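Local coordinates for protein NAD(P)H-hydrate epimerase (Saccharomyces cerevisiae, PDB 1JZT) that interconverts the R and S epimers of NAD(P)HX, the hydrated, damaged form of NAD(P)H, so that a dehydratase can repair both, at residues A[11-19]-A[221-232]. Residues are numbered along the deposited sequence; the frame is centred on the assembly and turned at random.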
loop_
_atom_site.group_PDB
_atom_site.type_symbol
_atom_site.label_atom_id
_atom_site.label_comp_id
_atom_site.label_asym_id
_atom_site.label_seq_id
_atom_site.Cartn_x
_atom_site.Cartn_y
_atom_site.Cartn_z
ATOM N N LEU A 11 6.289 1.899 18.194
ATOM C CA LEU A 11 5.103 1.219 18.697
ATOM C C LEU A 11 4.448 0.387 17.595
ATOM O O LEU A 11 3.881 -0.671 17.866
ATOM C CB LEU A 11 4.093 2.225 19.253
ATOM C CG LEU A 11 4.350 2.717 20.677
ATOM C CD1 LEU A 11 5.716 3.374 20.753
ATOM C CD2 LEU A 11 3.256 3.694 21.082
ATOM N N ALA A 12 4.536 0.861 16.354
ATOM C CA ALA A 12 3.951 0.143 15.225
ATOM C C ALA A 12 4.567 -1.251 15.126
ATOM O O ALA A 12 3.870 -2.231 14.847
ATOM C CB ALA A 12 4.183 0.917 13.932
ATOM N N ALA A 13 5.874 -1.329 15.360
ATOM C CA ALA A 13 6.589 -2.596 15.318
ATOM C C ALA A 13 6.149 -3.467 16.493
ATOM O O ALA A 13 6.006 -4.680 16.359
ATOM C CB ALA A 13 8.094 -2.351 15.371
ATOM N N GLU A 14 5.929 -2.836 17.643
ATOM C CA GLU A 14 5.486 -3.544 18.838
ATOM C C GLU A 14 4.080 -4.100 18.627
ATOM O O GLU A 14 3.776 -5.219 19.039
ATOM C CB GLU A 14 5.486 -2.599 20.044
ATOM C CG GLU A 14 6.874 -2.335 20.622
ATOM C CD GLU A 14 6.886 -1.196 21.632
ATOM O OE1 GLU A 14 5.977 -1.138 22.487
ATOM O OE2 GLU A 14 7.816 -0.365 21.573
ATOM N N ILE A 15 3.222 -3.314 17.985
ATOM C CA ILE A 15 1.856 -3.751 17.722
ATOM C C ILE A 15 1.877 -5.011 16.866
ATOM O O ILE A 15 1.276 -6.024 17.219
ATOM C CB ILE A 15 1.047 -2.655 17.000
ATOM C CG1 ILE A 15 0.749 -1.514 17.981
ATOM C CG2 ILE A 15 -0.241 -3.248 16.432
ATOM C CD1 ILE A 15 0.076 -0.307 17.362
ATOM N N ASP A 16 2.574 -4.942 15.738
ATOM C CA ASP A 16 2.677 -6.082 14.837
ATOM C C ASP A 16 3.228 -7.302 15.552
ATOM O O ASP A 16 2.746 -8.419 15.355
ATOM C CB ASP A 16 3.579 -5.740 13.658
ATOM C CG ASP A 16 2.798 -5.355 12.426
ATOM O OD1 ASP A 16 1.724 -4.739 12.575
ATOM O OD2 ASP A 16 3.264 -5.661 11.311
ATOM N N LYS A 17 4.242 -7.085 16.382
ATOM C CA LYS A 17 4.853 -8.178 17.122
ATOM C C LYS A 17 3.833 -8.825 18.047
ATOM O O LYS A 17 3.773 -10.046 18.158
ATOM C CB LYS A 17 6.044 -7.673 17.942
ATOM C CG LYS A 17 6.713 -8.748 18.786
ATOM C CD LYS A 17 7.779 -8.156 19.712
ATOM C CE LYS A 17 8.231 -9.180 20.752
ATOM N NZ LYS A 17 9.230 -8.640 21.727
ATOM N N GLU A 18 3.032 -8.006 18.714
ATOM C CA GLU A 18 2.027 -8.539 19.617
ATOM C C GLU A 18 0.896 -9.233 18.877
ATOM O O GLU A 18 0.471 -10.320 19.274
ATOM C CB GLU A 18 1.455 -7.436 20.508
ATOM C CG GLU A 18 2.313 -7.133 21.724
ATOM C CD GLU A 18 1.633 -6.198 22.696
ATOM O OE1 GLU A 18 0.463 -6.464 23.060
ATOM O OE2 GLU A 18 2.271 -5.203 23.107
ATOM N N LEU A 19 0.408 -8.614 17.805
ATOM C CA LEU A 19 -0.690 -9.201 17.043
ATOM C C LEU A 19 -0.382 -10.620 16.583
ATOM O O LEU A 19 -1.242 -11.498 16.643
ATOM C CB LEU A 19 -1.041 -8.328 15.835
ATOM C CG LEU A 19 -1.728 -7.002 16.154
ATOM C CD1 LEU A 19 -2.003 -6.236 14.857
ATOM C CD2 LEU A 19 -3.038 -7.264 16.896
ATOM N N PHE A 221 -8.961 -4.957 12.284
ATOM C CA PHE A 221 -8.785 -6.116 13.152
ATOM C C PHE A 221 -8.203 -5.717 14.502
ATOM O O PHE A 221 -7.433 -6.464 15.101
ATOM C CB PHE A 221 -7.884 -7.153 12.468
ATOM C CG PHE A 221 -6.675 -6.562 11.789
ATOM C CD1 PHE A 221 -5.659 -5.963 12.532
ATOM C CD2 PHE A 221 -6.556 -6.602 10.399
ATOM C CE1 PHE A 221 -4.547 -5.411 11.903
ATOM C CE2 PHE A 221 -5.447 -6.052 9.760
ATOM C CZ PHE A 221 -4.437 -5.455 10.513
ATOM N N ILE A 222 -8.590 -4.539 14.982
ATOM C CA ILE A 222 -8.094 -4.017 16.256
ATOM C C ILE A 222 -9.193 -3.766 17.290
ATOM O O ILE A 222 -10.096 -2.961 17.060
ATOM C CB ILE A 222 -7.338 -2.691 16.033
ATOM C CG1 ILE A 222 -6.140 -2.929 15.116
ATOM C CG2 ILE A 222 -6.896 -2.102 17.365
ATOM C CD1 ILE A 222 -5.593 -1.660 14.521
ATOM N N PRO A 223 -9.129 -4.456 18.444
ATOM C CA PRO A 223 -10.125 -4.288 19.507
ATOM C C PRO A 223 -9.854 -2.999 20.287
ATOM O O PRO A 223 -8.744 -2.467 20.253
ATOM C CB PRO A 223 -9.947 -5.551 20.349
ATOM C CG PRO A 223 -8.503 -5.834 20.225
ATOM C CD PRO A 223 -8.198 -5.553 18.764
ATOM N N ARG A 224 -10.869 -2.501 20.983
ATOM C CA ARG A 224 -10.755 -1.258 21.742
ATOM C C ARG A 224 -9.617 -1.202 22.764
ATOM O O ARG A 224 -8.748 -0.335 22.689
ATOM C CB ARG A 224 -12.081 -0.970 22.448
ATOM C CG ARG A 224 -12.156 0.389 23.112
ATOM C CD ARG A 224 -13.444 0.520 23.903
ATOM N NE ARG A 224 -13.561 1.824 24.547
ATOM C CZ ARG A 224 -13.706 2.969 23.890
ATOM N NH1 ARG A 224 -13.756 2.968 22.563
ATOM N NH2 ARG A 224 -13.802 4.112 24.559
ATOM N N ASP A 225 -9.629 -2.123 23.722
ATOM C CA ASP A 225 -8.608 -2.146 24.764
ATOM C C ASP A 225 -7.185 -2.187 24.213
ATOM O O ASP A 225 -6.288 -1.545 24.756
ATOM C CB ASP A 225 -8.835 -3.339 25.693
ATOM C CG ASP A 225 -8.663 -4.664 24.988
ATOM O OD1 ASP A 225 -9.356 -4.895 23.971
ATOM O OD2 ASP A 225 -7.833 -5.475 25.450
ATOM N N PHE A 226 -6.981 -2.934 23.134
ATOM C CA PHE A 226 -5.661 -3.055 22.523
ATOM C C PHE A 226 -5.218 -1.707 21.971
ATOM O O PHE A 226 -4.095 -1.266 22.215
ATOM C CB PHE A 226 -5.695 -4.083 21.391
ATOM C CG PHE A 226 -4.355 -4.356 20.777
ATOM C CD1 PHE A 226 -3.397 -5.091 21.467
ATOM C CD2 PHE A 226 -4.056 -3.897 19.498
ATOM C CE1 PHE A 226 -2.157 -5.369 20.891
ATOM C CE2 PHE A 226 -2.821 -4.167 18.912
ATOM C CZ PHE A 226 -1.866 -4.909 19.610
ATOM N N ALA A 227 -6.106 -1.064 21.216
ATOM C CA ALA A 227 -5.814 0.243 20.637
ATOM C C ALA A 227 -5.496 1.240 21.749
ATOM O O ALA A 227 -4.457 1.896 21.721
ATOM C CB ALA A 227 -7.006 0.736 19.816
ATOM N N ASN A 228 -6.391 1.348 22.727
ATOM C CA ASN A 228 -6.189 2.270 23.842
ATOM C C ASN A 228 -4.833 2.047 24.507
ATOM O O ASN A 228 -4.164 3.003 24.904
ATOM C CB ASN A 228 -7.307 2.119 24.879
ATOM C CG ASN A 228 -8.657 2.606 24.363
ATOM O OD1 ASN A 228 -8.746 3.205 23.289
ATOM N ND2 ASN A 228 -9.710 2.358 25.130
ATOM N N LYS A 229 -4.431 0.787 24.624
ATOM C CA LYS A 229 -3.152 0.450 25.234
ATOM C C LYS A 229 -2.009 1.107 24.475
ATOM O O LYS A 229 -0.980 1.456 25.057
ATOM C CB LYS A 229 -2.943 -1.065 25.236
ATOM C CG LYS A 229 -1.573 -1.481 25.744
ATOM C CD LYS A 229 -1.469 -2.979 25.901
ATOM C CE LYS A 229 -1.317 -3.676 24.569
ATOM N NZ LYS A 229 -1.202 -5.149 24.763
ATOM N N PHE A 230 -2.194 1.275 23.172
ATOM C CA PHE A 230 -1.163 1.875 22.340
ATOM C C PHE A 230 -1.391 3.347 22.039
ATOM O O PHE A 230 -0.795 3.901 21.115
ATOM C CB PHE A 230 -1.016 1.069 21.049
ATOM C CG PHE A 230 -0.188 -0.171 21.208
ATOM C CD1 PHE A 230 1.201 -0.093 21.208
ATOM C CD2 PHE A 230 -0.792 -1.415 21.371
ATOM C CE1 PHE A 230 1.980 -1.238 21.363
ATOM C CE2 PHE A 230 -0.023 -2.565 21.528
ATOM C CZ PHE A 230 1.369 -2.477 21.524
ATOM N N GLY A 231 -2.262 3.973 22.823
ATOM C CA GLY A 231 -2.516 5.391 22.657
ATOM C C GLY A 231 -3.543 5.855 21.645
ATOM O O GLY A 231 -3.657 7.059 21.413
ATOM N N PHE A 232 -4.288 4.942 21.029
ATOM C CA PHE A 232 -5.294 5.380 20.069
ATOM C C PHE A 232 -6.621 4.655 20.237
ATOM O O PHE A 232 -6.728 3.698 20.998
ATOM C CB PHE A 232 -4.785 5.230 18.625
ATOM C CG PHE A 232 -4.656 3.805 18.157
ATOM C CD1 PHE A 232 -3.597 3.007 18.579
ATOM C CD2 PHE A 232 -5.576 3.275 17.256
ATOM C CE1 PHE A 232 -3.454 1.701 18.107
ATOM C CE2 PHE A 232 -5.446 1.969 16.777
ATOM C CZ PHE A 232 -4.382 1.184 17.201
#
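Ile-15 lies across the ring of Phe-230, and around this pair the N-terminal helix 9-19 is packed against the short helix 224-229, a worked example of aromatic side chains filling the space between two nearly antiparallel helices. The segment axes approach to 11.9 Å at 150°. Both helices belong to the Rossmann-like YjeF N-terminal domain, and the side chain of Ile-15 is about 7 Å from that of Phe-143, predicted to bind (6S)-NADPHX. CG1 of Ile-15 makes a CH-pi contact, 3.4 Å from the centroid of the Phe-230 ring and only 5° off its normal. With Ile-15 CG1 anti to the carbonyl carbon (chi1 -72°), the other branch is left for Phe-226: CG2 meets the edge of that ring at CE2, 3.7 Å away. Leu-19 CD2 reaches the same Phe-226 CE2, while its CD1 touches Phe-221, whose ring also packs on Leu-31 and Leu-34 of helix 28-46. Helix 224-229 closes in a Schellman motif, with Gly-231 at positive phi; Phe-230, just before it, turns its ring into the interface.

Toward solvent the contact is more polar and looser. The partly exposed Glu-18 stretches beyond CG to meet the exposed Lys-229, whose chain bends at chi3. Lys-229 NZ donates to the syn lone pair of Glu-18 OE1 at 2.7 Å, a salt bridge, while OE2 sits 3.3 Å from Phe-230 CZ at the ring edge. A serine in place of Phe-230 would probably leave Ile-15 CG1 without its aromatic face and open a gap beside the Glu-18 carboxylate. The chemistry thus implies a division of labour: apolar contacts fill the buried side, whereas one ion pair, with the carboxylate probably also favoured by the positive ring edge, joins the helices at the more exposed margin.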